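Local coordinates for ATP synthase epsilon chain (Caldalkalibacillus thermarum TA2.A1, PDB 5IK2), which is the epsilon subunit of a proton-driven rotary ATP synthase, binds ATP and probably takes part in ATP production, at residues L60-G65 with E125-V130; V6-P11 with D80-P85; I24-E29 with P44-P49. The protein carries 2 engineered substitutions. One frame throughout, in Å; residues are numbered along the deposited sequence.

Contact 1: L60-G65 with E125-V130; sequences LIAVSG and EVRLQV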
loop_
_atom_site.group_PDB
_atom_site.type_symbol
_atom_site.label_atom_id
_atom_site.label_comp_id
_atom_site.label_asym_id
_atom_site.label_seq_id
_atom_site.Cartn_x
_atom_site.Cartn_y
_atom_site.Cartn_z
ATOM N N LEU H 60 26.990 -61.961 -3.923
ATOM C CA LEU H 60 27.982 -61.382 -4.834
ATOM C C LEU H 60 28.017 -59.865 -4.662
ATOM O O LEU H 60 26.969 -59.223 -4.650
ATOM C CB LEU H 60 27.642 -61.714 -6.290
ATOM C CG LEU H 60 27.546 -63.191 -6.689
ATOM C CD1 LEU H 60 27.197 -63.310 -8.164
ATOM C CD2 LEU H 60 28.836 -63.941 -6.392
ATOM N N ILE H 61 29.222 -59.310 -4.519
ATOM C CA ILE H 61 29.443 -57.863 -4.493
ATOM C C ILE H 61 30.327 -57.507 -5.687
ATOM O O ILE H 61 31.421 -58.051 -5.831
ATOM C CB ILE H 61 30.136 -57.398 -3.188
ATOM C CG1 ILE H 61 29.351 -57.871 -1.951
ATOM C CG2 ILE H 61 30.295 -55.879 -3.170
ATOM C CD1 ILE H 61 29.773 -59.223 -1.414
ATOM N N ALA H 62 29.846 -56.601 -6.538
ATOM C CA ALA H 62 30.619 -56.118 -7.686
ATOM C C ALA H 62 31.702 -55.164 -7.193
ATOM O O ALA H 62 31.388 -54.068 -6.749
ATOM C CB ALA H 62 29.706 -55.414 -8.684
ATOM N N VAL H 63 32.964 -55.593 -7.264
ATOM C CA VAL H 63 34.106 -54.806 -6.774
ATOM C C VAL H 63 35.049 -54.447 -7.925
ATOM O O VAL H 63 35.390 -55.306 -8.742
ATOM C CB VAL H 63 34.889 -55.577 -5.681
ATOM C CG1 VAL H 63 36.137 -54.809 -5.244
ATOM C CG2 VAL H 63 33.983 -55.862 -4.487
ATOM N N SER H 64 35.467 -53.180 -7.974
ATOM C CA SER H 64 36.451 -52.704 -8.953
ATOM C C SER H 64 37.462 -51.768 -8.288
ATOM O O SER H 64 37.090 -50.938 -7.457
ATOM C CB SER H 64 35.758 -51.987 -10.119
ATOM O OG SER H 64 35.364 -50.669 -9.774
ATOM N N GLY H 65 38.732 -51.914 -8.663
ATOM C CA GLY H 65 39.810 -51.074 -8.150
ATOM C C GLY H 65 40.014 -51.211 -6.654
ATOM O O GLY H 65 40.074 -50.205 -5.942
ATOM N N GLU H 125 31.004 -54.379 -16.810
ATOM C CA GLU H 125 30.659 -55.795 -17.021
ATOM C C GLU H 125 30.477 -56.570 -15.710
ATOM O O GLU H 125 29.585 -57.416 -15.611
ATOM C CB GLU H 125 31.695 -56.488 -17.916
ATOM C CG GLU H 125 31.648 -56.019 -19.364
ATOM C CD GLU H 125 32.611 -56.765 -20.273
ATOM O OE1 GLU H 125 33.764 -57.022 -19.860
ATOM O OE2 GLU H 125 32.214 -57.084 -21.415
ATOM N N VAL H 126 31.315 -56.278 -14.716
ATOM C CA VAL H 126 31.196 -56.892 -13.385
ATOM C C VAL H 126 29.912 -56.443 -12.674
ATOM O O VAL H 126 29.277 -57.246 -11.989
ATOM C CB VAL H 126 32.452 -56.614 -12.521
ATOM C CG1 VAL H 126 32.239 -56.993 -11.059
ATOM C CG2 VAL H 126 33.644 -57.379 -13.079
ATOM N N ARG H 127 29.539 -55.172 -12.837
ATOM C CA ARG H 127 28.252 -54.663 -12.332
ATOM C C ARG H 127 27.042 -55.376 -12.952
ATOM O O ARG H 127 26.042 -55.609 -12.269
ATOM C CB ARG H 127 28.136 -53.146 -12.551
ATOM C CG ARG H 127 28.865 -52.319 -11.504
ATOM C CD ARG H 127 28.906 -50.852 -11.889
ATOM N NE ARG H 127 29.451 -50.013 -10.820
ATOM C CZ ARG H 127 29.694 -48.704 -10.920
ATOM N NH1 ARG H 127 29.448 -48.043 -12.051
ATOM N NH2 ARG H 127 30.193 -48.046 -9.878
ATOM N N LEU H 128 27.141 -55.714 -14.239
ATOM C CA LEU H 128 26.091 -56.463 -14.941
ATOM C C LEU H 128 26.014 -57.931 -14.504
ATOM O O LEU H 128 24.917 -58.472 -14.367
ATOM C CB LEU H 128 26.284 -56.370 -16.461
ATOM C CG LEU H 128 26.102 -54.963 -17.051
ATOM C CD1 LEU H 128 26.782 -54.843 -18.406
ATOM C CD2 LEU H 128 24.628 -54.591 -17.152
ATOM N N GLN H 129 27.171 -58.565 -14.295
ATOM C CA GLN H 129 27.237 -59.949 -13.785
ATOM C C GLN H 129 26.557 -60.111 -12.421
ATOM O O GLN H 129 25.791 -61.054 -12.212
ATOM C CB GLN H 129 28.692 -60.426 -13.666
ATOM C CG GLN H 129 29.371 -60.779 -14.981
ATOM C CD GLN H 129 30.844 -61.123 -14.803
ATOM O OE1 GLN H 129 31.231 -61.782 -13.835
ATOM N NE2 GLN H 129 31.675 -60.678 -15.744
ATOM N N VAL H 130 26.852 -59.189 -11.506
ATOM C CA VAL H 130 26.298 -59.219 -10.146
ATOM C C VAL H 130 24.811 -58.827 -10.132
ATOM O O VAL H 130 24.058 -59.302 -9.281
ATOM C CB VAL H 130 27.135 -58.340 -9.179
ATOM C CG1 VAL H 130 26.509 -58.275 -7.790
ATOM C CG2 VAL H 130 28.556 -58.886 -9.078
#
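V126 and V130, one turn apart on helix 114-133, press their side chains onto A62 of strand 57-64, where the C-terminal helices of the epsilon subunit lie folded against its N-terminal beta-sandwich. Strand and helix run almost exactly antiparallel, at 177°, with axes 7.6 Å apart at the closest point.

The apolar part centres on a small side chain. A62 CB sits 3.8 Å from V126 CG1 and 3.7 Å from V130 CG2, and R127 passes it with its backbone, CA lying 4.0 Å from A62 CB. L60 joins through its CB, 3.9 Å from V130 CG1.

Polar pairing lies beside this packing. R127 sends its guanidinium past the strand to E83, and NH2 forms a salt bridge with OE2; both residues belong to the ATP site, although no ATP is bound to this chain. S64 OG is hydrogen-bonded to T81 OG1 on strand 81-83.

V130 also meets the strand's backbone with both methyls. CG1, anti to the backbone N (chi1 176°), faces L60 O, whereas CG2 approaches the amide of A62, 3.7 Å from A62 N.

Contact 2: V6-P11 with D80-P85; sequences VDIVTP and DTAELP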
loop_
_atom_site.group_PDB
_atom_site.type_symbol
_atom_site.label_atom_id
_atom_site.label_comp_id
_atom_site.label_asym_id
_atom_site.label_seq_id
_atom_site.Cartn_x
_atom_site.Cartn_y
_atom_site.Cartn_z
ATOM N N VAL H 6 33.912 -59.994 8.090
ATOM C CA VAL H 6 34.269 -59.449 6.774
ATOM C C VAL H 6 33.691 -58.047 6.617
ATOM O O VAL H 6 32.519 -57.826 6.923
ATOM C CB VAL H 6 33.717 -60.316 5.617
ATOM C CG1 VAL H 6 34.304 -59.872 4.278
ATOM C CG2 VAL H 6 33.996 -61.793 5.857
ATOM N N ASP H 7 34.516 -57.118 6.132
ATOM C CA ASP H 7 34.079 -55.764 5.780
ATOM C C ASP H 7 34.505 -55.436 4.349
ATOM O O ASP H 7 35.698 -55.435 4.044
ATOM C CB ASP H 7 34.686 -54.725 6.737
ATOM C CG ASP H 7 34.002 -54.686 8.103
ATOM O OD1 ASP H 7 32.975 -55.362 8.319
ATOM O OD2 ASP H 7 34.507 -53.956 8.979
ATOM N N ILE H 8 33.522 -55.181 3.481
ATOM C CA ILE H 8 33.761 -54.608 2.154
ATOM C C ILE H 8 33.370 -53.134 2.233
ATOM O O ILE H 8 32.217 -52.810 2.520
ATOM C CB ILE H 8 32.959 -55.338 1.052
ATOM C CG1 ILE H 8 33.495 -56.766 0.881
ATOM C CG2 ILE H 8 33.033 -54.577 -0.274
ATOM C CD1 ILE H 8 32.591 -57.690 0.096
ATOM N N VAL H 9 34.339 -52.257 1.970
ATOM C CA VAL H 9 34.216 -50.818 2.215
ATOM C C VAL H 9 34.708 -50.024 0.991
ATOM O O VAL H 9 35.565 -50.494 0.240
ATOM C CB VAL H 9 35.014 -50.439 3.494
ATOM C CG1 VAL H 9 35.094 -48.931 3.702
ATOM C CG2 VAL H 9 34.394 -51.109 4.716
ATOM N N THR H 10 34.128 -48.840 0.787
ATOM C CA THR H 10 34.606 -47.858 -0.194
ATOM C C THR H 10 35.032 -46.587 0.563
ATOM O O THR H 10 34.872 -46.524 1.783
ATOM C CB THR H 10 33.516 -47.540 -1.248
ATOM O OG1 THR H 10 32.470 -46.758 -0.656
ATOM C CG2 THR H 10 32.926 -48.818 -1.829
ATOM N N PRO H 11 35.581 -45.573 -0.146
ATOM C CA PRO H 11 35.870 -44.292 0.522
ATOM C C PRO H 11 34.672 -43.599 1.191
ATOM O O PRO H 11 34.867 -42.844 2.149
ATOM C CB PRO H 11 36.402 -43.420 -0.619
ATOM C CG PRO H 11 37.032 -44.383 -1.553
ATOM C CD PRO H 11 36.191 -45.626 -1.488
ATOM N N ASP H 80 37.465 -48.922 -4.846
ATOM C CA ASP H 80 36.914 -47.689 -5.432
ATOM C C ASP H 80 35.392 -47.730 -5.429
ATOM O O ASP H 80 34.738 -46.783 -4.991
ATOM C CB ASP H 80 37.391 -47.490 -6.880
ATOM C CG ASP H 80 38.891 -47.248 -6.994
ATOM O OD1 ASP H 80 39.570 -47.037 -5.967
ATOM O OD2 ASP H 80 39.393 -47.266 -8.136
ATOM N N THR H 81 34.843 -48.835 -5.930
ATOM C CA THR H 81 33.405 -49.069 -5.935
ATOM C C THR H 81 33.091 -50.490 -5.472
ATOM O O THR H 81 33.834 -51.429 -5.769
ATOM C CB THR H 81 32.805 -48.849 -7.334
ATOM O OG1 THR H 81 33.503 -49.654 -8.290
ATOM C CG2 THR H 81 32.914 -47.390 -7.739
ATOM N N ALA H 82 31.992 -50.624 -4.733
ATOM C CA ALA H 82 31.479 -51.916 -4.280
ATOM C C ALA H 82 29.956 -51.830 -4.177
ATOM O O ALA H 82 29.437 -50.948 -3.491
ATOM C CB ALA H 82 32.092 -52.293 -2.942
ATOM N N GLU H 83 29.248 -52.720 -4.873
ATOM C CA GLU H 83 27.782 -52.730 -4.853
ATOM C C GLU H 83 27.216 -54.140 -4.739
ATOM O O GLU H 83 27.687 -55.062 -5.406
ATOM C CB GLU H 83 27.208 -52.076 -6.115
ATOM C CG GLU H 83 27.558 -50.602 -6.307
ATOM C CD GLU H 83 28.751 -50.345 -7.217
ATOM O OE1 GLU H 83 29.238 -51.277 -7.893
ATOM O OE2 GLU H 83 29.198 -49.181 -7.269
ATOM N N LEU H 84 26.190 -54.284 -3.898
ATOM C CA LEU H 84 25.340 -55.478 -3.868
ATOM C C LEU H 84 24.421 -55.436 -5.100
ATOM O O LEU H 84 24.257 -54.370 -5.697
ATOM C CB LEU H 84 24.495 -55.492 -2.589
ATOM C CG LEU H 84 25.238 -55.524 -1.248
ATOM C CD1 LEU H 84 24.335 -55.033 -0.126
ATOM C CD2 LEU H 84 25.758 -56.921 -0.949
ATOM N N PRO H 85 23.812 -56.583 -5.485
ATOM C CA PRO H 85 22.972 -56.617 -6.699
ATOM C C PRO H 85 21.852 -55.569 -6.747
ATOM O O PRO H 85 21.653 -54.933 -7.785
ATOM C CB PRO H 85 22.374 -58.030 -6.667
ATOM C CG PRO H 85 23.351 -58.835 -5.888
ATOM C CD PRO H 85 23.833 -57.900 -4.819
#
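T10 lays its methyl over one face of the flat T81-A82 peptide: CG2 stands above the amide end, 3.5 Å from A82 N, and is displaced from that nitrogen to the side away from the carbonyl oxygen of T81. Another peptide oxygen, D80 O, is approached by T10 CB at 4.0 Å and by P11 CD, also at 4.0 Å. D80 points its CB away from V6-P11.

Beyond the peptide the contact is made by methyl groups. A82 CB lies 3.6 Å from I8 CG2 and 3.7 Å from T10 CG2, so the alanine meets two branched residues, one from the end of strand 4-9 and one from the loop after it. I8 presents CG2 anti to its backbone N, with CG1 anti to the carbonyl carbon. In T10 it is CG2 that lies anti to the carbonyl carbon (chi1 to OG1 72°) and reaches A82, while OG1 has weak hydrogen bonds to E12 and R13.

I8, T10 CG2 and A82 belong to the interior of the beta-sandwich, where I61, V15 and F16 add their side chains. The P11-D80 end instead borders another protein's chain, a polar side chain of which is hydrogen-bonded to D80 OD2. Before A82 the chain makes a classic beta bulge, D80 and T81 both facing S64 on strand 57-64.

The chemistry divides strand 81-83 by alternation. A82 turns inward to an apolar setting that takes nothing but van der Waals contact from V6-P11, whereas T81 and E83, both ATP-binding residues, point their CB atoms away from it. The apolar face and the ATP-binding side chains thus use opposite sides of the same short strand, sharing its backbone.

Contact 3: I24-E29 with P44-P49; sequences IARGVE and PLKTAP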
loop_
_atom_site.group_PDB
_atom_site.type_symbol
_atom_site.label_atom_id
_atom_site.label_comp_id
_atom_site.label_asym_id
_atom_site.label_seq_id
_atom_site.Cartn_x
_atom_site.Cartn_y
_atom_site.Cartn_z
ATOM N N ILE H 24 35.419 -65.640 -1.132
ATOM C CA ILE H 24 36.047 -65.940 -2.418
ATOM C C ILE H 24 36.320 -64.621 -3.144
ATOM O O ILE H 24 35.383 -63.915 -3.527
ATOM C CB ILE H 24 35.160 -66.854 -3.302
ATOM C CG1 ILE H 24 34.686 -68.106 -2.537
ATOM C CG2 ILE H 24 35.895 -67.250 -4.581
ATOM C CD1 ILE H 24 35.788 -69.046 -2.084
ATOM N N ALA H 25 37.601 -64.293 -3.315
ATOM C CA ALA H 25 38.031 -63.060 -3.982
ATOM C C ALA H 25 39.077 -63.377 -5.047
ATOM O O ALA H 25 39.941 -64.232 -4.838
ATOM C CB ALA H 25 38.597 -62.085 -2.963
ATOM N N ARG H 26 38.994 -62.681 -6.182
ATOM C CA ARG H 26 39.889 -62.917 -7.316
ATOM C C ARG H 26 41.110 -61.997 -7.249
ATOM O O ARG H 26 41.071 -60.856 -7.708
ATOM C CB ARG H 26 39.134 -62.734 -8.636
ATOM C CG ARG H 26 39.852 -63.310 -9.849
ATOM C CD ARG H 26 39.091 -63.018 -11.130
ATOM N NE ARG H 26 37.728 -63.553 -11.092
ATOM C CZ ARG H 26 36.744 -63.225 -11.932
ATOM N NH1 ARG H 26 36.937 -62.347 -12.919
ATOM N NH2 ARG H 26 35.544 -63.782 -11.782
ATOM N N GLY H 27 42.192 -62.510 -6.666
ATOM C CA GLY H 27 43.455 -61.779 -6.577
ATOM C C GLY H 27 44.155 -61.666 -7.920
ATOM O O GLY H 27 43.848 -62.411 -8.856
ATOM N N VAL H 28 45.090 -60.720 -8.011
ATOM C CA VAL H 28 45.891 -60.520 -9.233
ATOM C C VAL H 28 46.715 -61.754 -9.639
ATOM O O VAL H 28 46.927 -61.987 -10.831
ATOM C CB VAL H 28 46.812 -59.268 -9.152
ATOM C CG1 VAL H 28 45.982 -57.993 -9.217
ATOM C CG2 VAL H 28 47.700 -59.274 -7.907
ATOM N N GLU H 29 47.158 -62.537 -8.651
ATOM C CA GLU H 29 47.912 -63.776 -8.887
ATOM C C GLU H 29 47.015 -65.018 -8.982
ATOM O O GLU H 29 47.356 -65.972 -9.683
ATOM C CB GLU H 29 48.963 -63.981 -7.786
ATOM C CG GLU H 29 49.939 -62.820 -7.609
ATOM C CD GLU H 29 50.682 -62.457 -8.887
ATOM O OE1 GLU H 29 51.176 -63.377 -9.575
ATOM O OE2 GLU H 29 50.777 -61.250 -9.203
ATOM N N PRO H 44 46.464 -56.997 -4.189
ATOM C CA PRO H 44 45.469 -56.342 -5.050
ATOM C C PRO H 44 44.491 -57.345 -5.663
ATOM O O PRO H 44 44.852 -58.507 -5.890
ATOM C CB PRO H 44 46.319 -55.680 -6.147
ATOM C CG PRO H 44 47.695 -55.602 -5.588
ATOM C CD PRO H 44 47.831 -56.803 -4.706
ATOM N N LEU H 45 43.265 -56.891 -5.911
ATOM C CA LEU H 45 42.230 -57.708 -6.536
ATOM C C LEU H 45 41.971 -57.215 -7.949
ATOM O O LEU H 45 42.078 -56.018 -8.226
ATOM C CB LEU H 45 40.927 -57.627 -5.738
ATOM C CG LEU H 45 40.942 -58.112 -4.288
ATOM C CD1 LEU H 45 39.598 -57.826 -3.635
ATOM C CD2 LEU H 45 41.274 -59.594 -4.209
ATOM N N LYS H 46 41.636 -58.147 -8.839
ATOM C CA LYS H 46 41.127 -57.804 -10.164
ATOM C C LYS H 46 39.698 -57.304 -10.023
ATOM O O LYS H 46 39.009 -57.646 -9.058
ATOM C CB LYS H 46 41.148 -59.018 -11.095
ATOM C CG LYS H 46 42.536 -59.546 -11.413
ATOM C CD LYS H 46 42.463 -60.777 -12.303
ATOM C CE LYS H 46 43.851 -61.306 -12.630
ATOM N NZ LYS H 46 43.805 -62.507 -13.511
ATOM N N THR H 47 39.261 -56.492 -10.982
ATOM C CA THR H 47 37.871 -56.053 -11.045
ATOM C C THR H 47 37.017 -57.283 -11.344
ATOM O O THR H 47 37.035 -57.804 -12.461
ATOM C CB THR H 47 37.666 -54.957 -12.111
ATOM O OG1 THR H 47 38.408 -53.791 -11.736
ATOM C CG2 THR H 47 36.191 -54.584 -12.252
ATOM N N ALA H 48 36.302 -57.753 -10.322
ATOM C CA ALA H 48 35.539 -59.000 -10.395
ATOM C C ALA H 48 34.521 -59.090 -9.249
ATOM O O ALA H 48 34.574 -58.284 -8.314
ATOM C CB ALA H 48 36.492 -60.186 -10.352
ATOM N N PRO H 49 33.579 -60.056 -9.322
ATOM C CA PRO H 49 32.673 -60.268 -8.186
ATOM C C PRO H 49 33.375 -60.890 -6.977
ATOM O O PRO H 49 34.183 -61.805 -7.145
ATOM C CB PRO H 49 31.618 -61.238 -8.742
ATOM C CG PRO H 49 31.748 -61.164 -10.223
ATOM C CD PRO H 49 33.193 -60.882 -10.480
HETATM O O HOH W 1 36.847 -60.786 -6.491
#
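An isolated antiparallel bridge joins G27 to L45 just beyond the end of strand 19-26, with the two residues as a non-hydrogen-bonded pair. Their neighbours supply the bonds: K46 N donates to R26 O at 3.0 Å, almost in line with the carbonyl, and V28 N donates to P44 O at 3.1 Å, tilted 27° from the carbonyl plane. Beside the bridge, L45 CD2 reaches A25 CB at 3.9 Å.

Within the beta-sandwich, strands 19-26 and 48-54 are antiparallel neighbours, paired directly where I24 bonds R51. Two residues nearer the bridge a water joins the strands, accepting from R26 N at 2.9 Å and donating to P49 O at 2.9 Å.

R26 runs over A48. CG is anti to the backbone N (chi1 -164°) and a bend at chi3 (-58°) turns NE; the guanidinium lays one face on A48 CB, which is offset toward the rim of the group and lies 3.4 Å from NH1. P49 runs beside the arginine in the same direction.

V28 and P44 pass each other at a slant, V28 CG1 being 3.9 Å from P44 CB; both also pack on another protein's chain. The extended K46 side chain follows the other segment's backbone and brings CE to within 3.6 Å of V28 O.

The three contacts lie near the middle of the chain. The centres of contacts 1 and 2 are about 10 Å apart, those of contacts 1 and 3 about 11 Å, and those of contacts 2 and 3 about 13 Å. Strand 57-64 stands between two of the others: strand 81-83, of contact 2, pairs with it through A62 with E83, and strand 48-54, of contact 3, through V63 with A48. Contact 3 closes first along the chain, nested inside the loop of contact 2, and contact 1 follows, its segments alternating with those of contact 2. Contacts 2 and 3 join strands within the sandwich, on which contact 1 seats helix 114-133, bringing R127 to T81 and E83 of the ATP site.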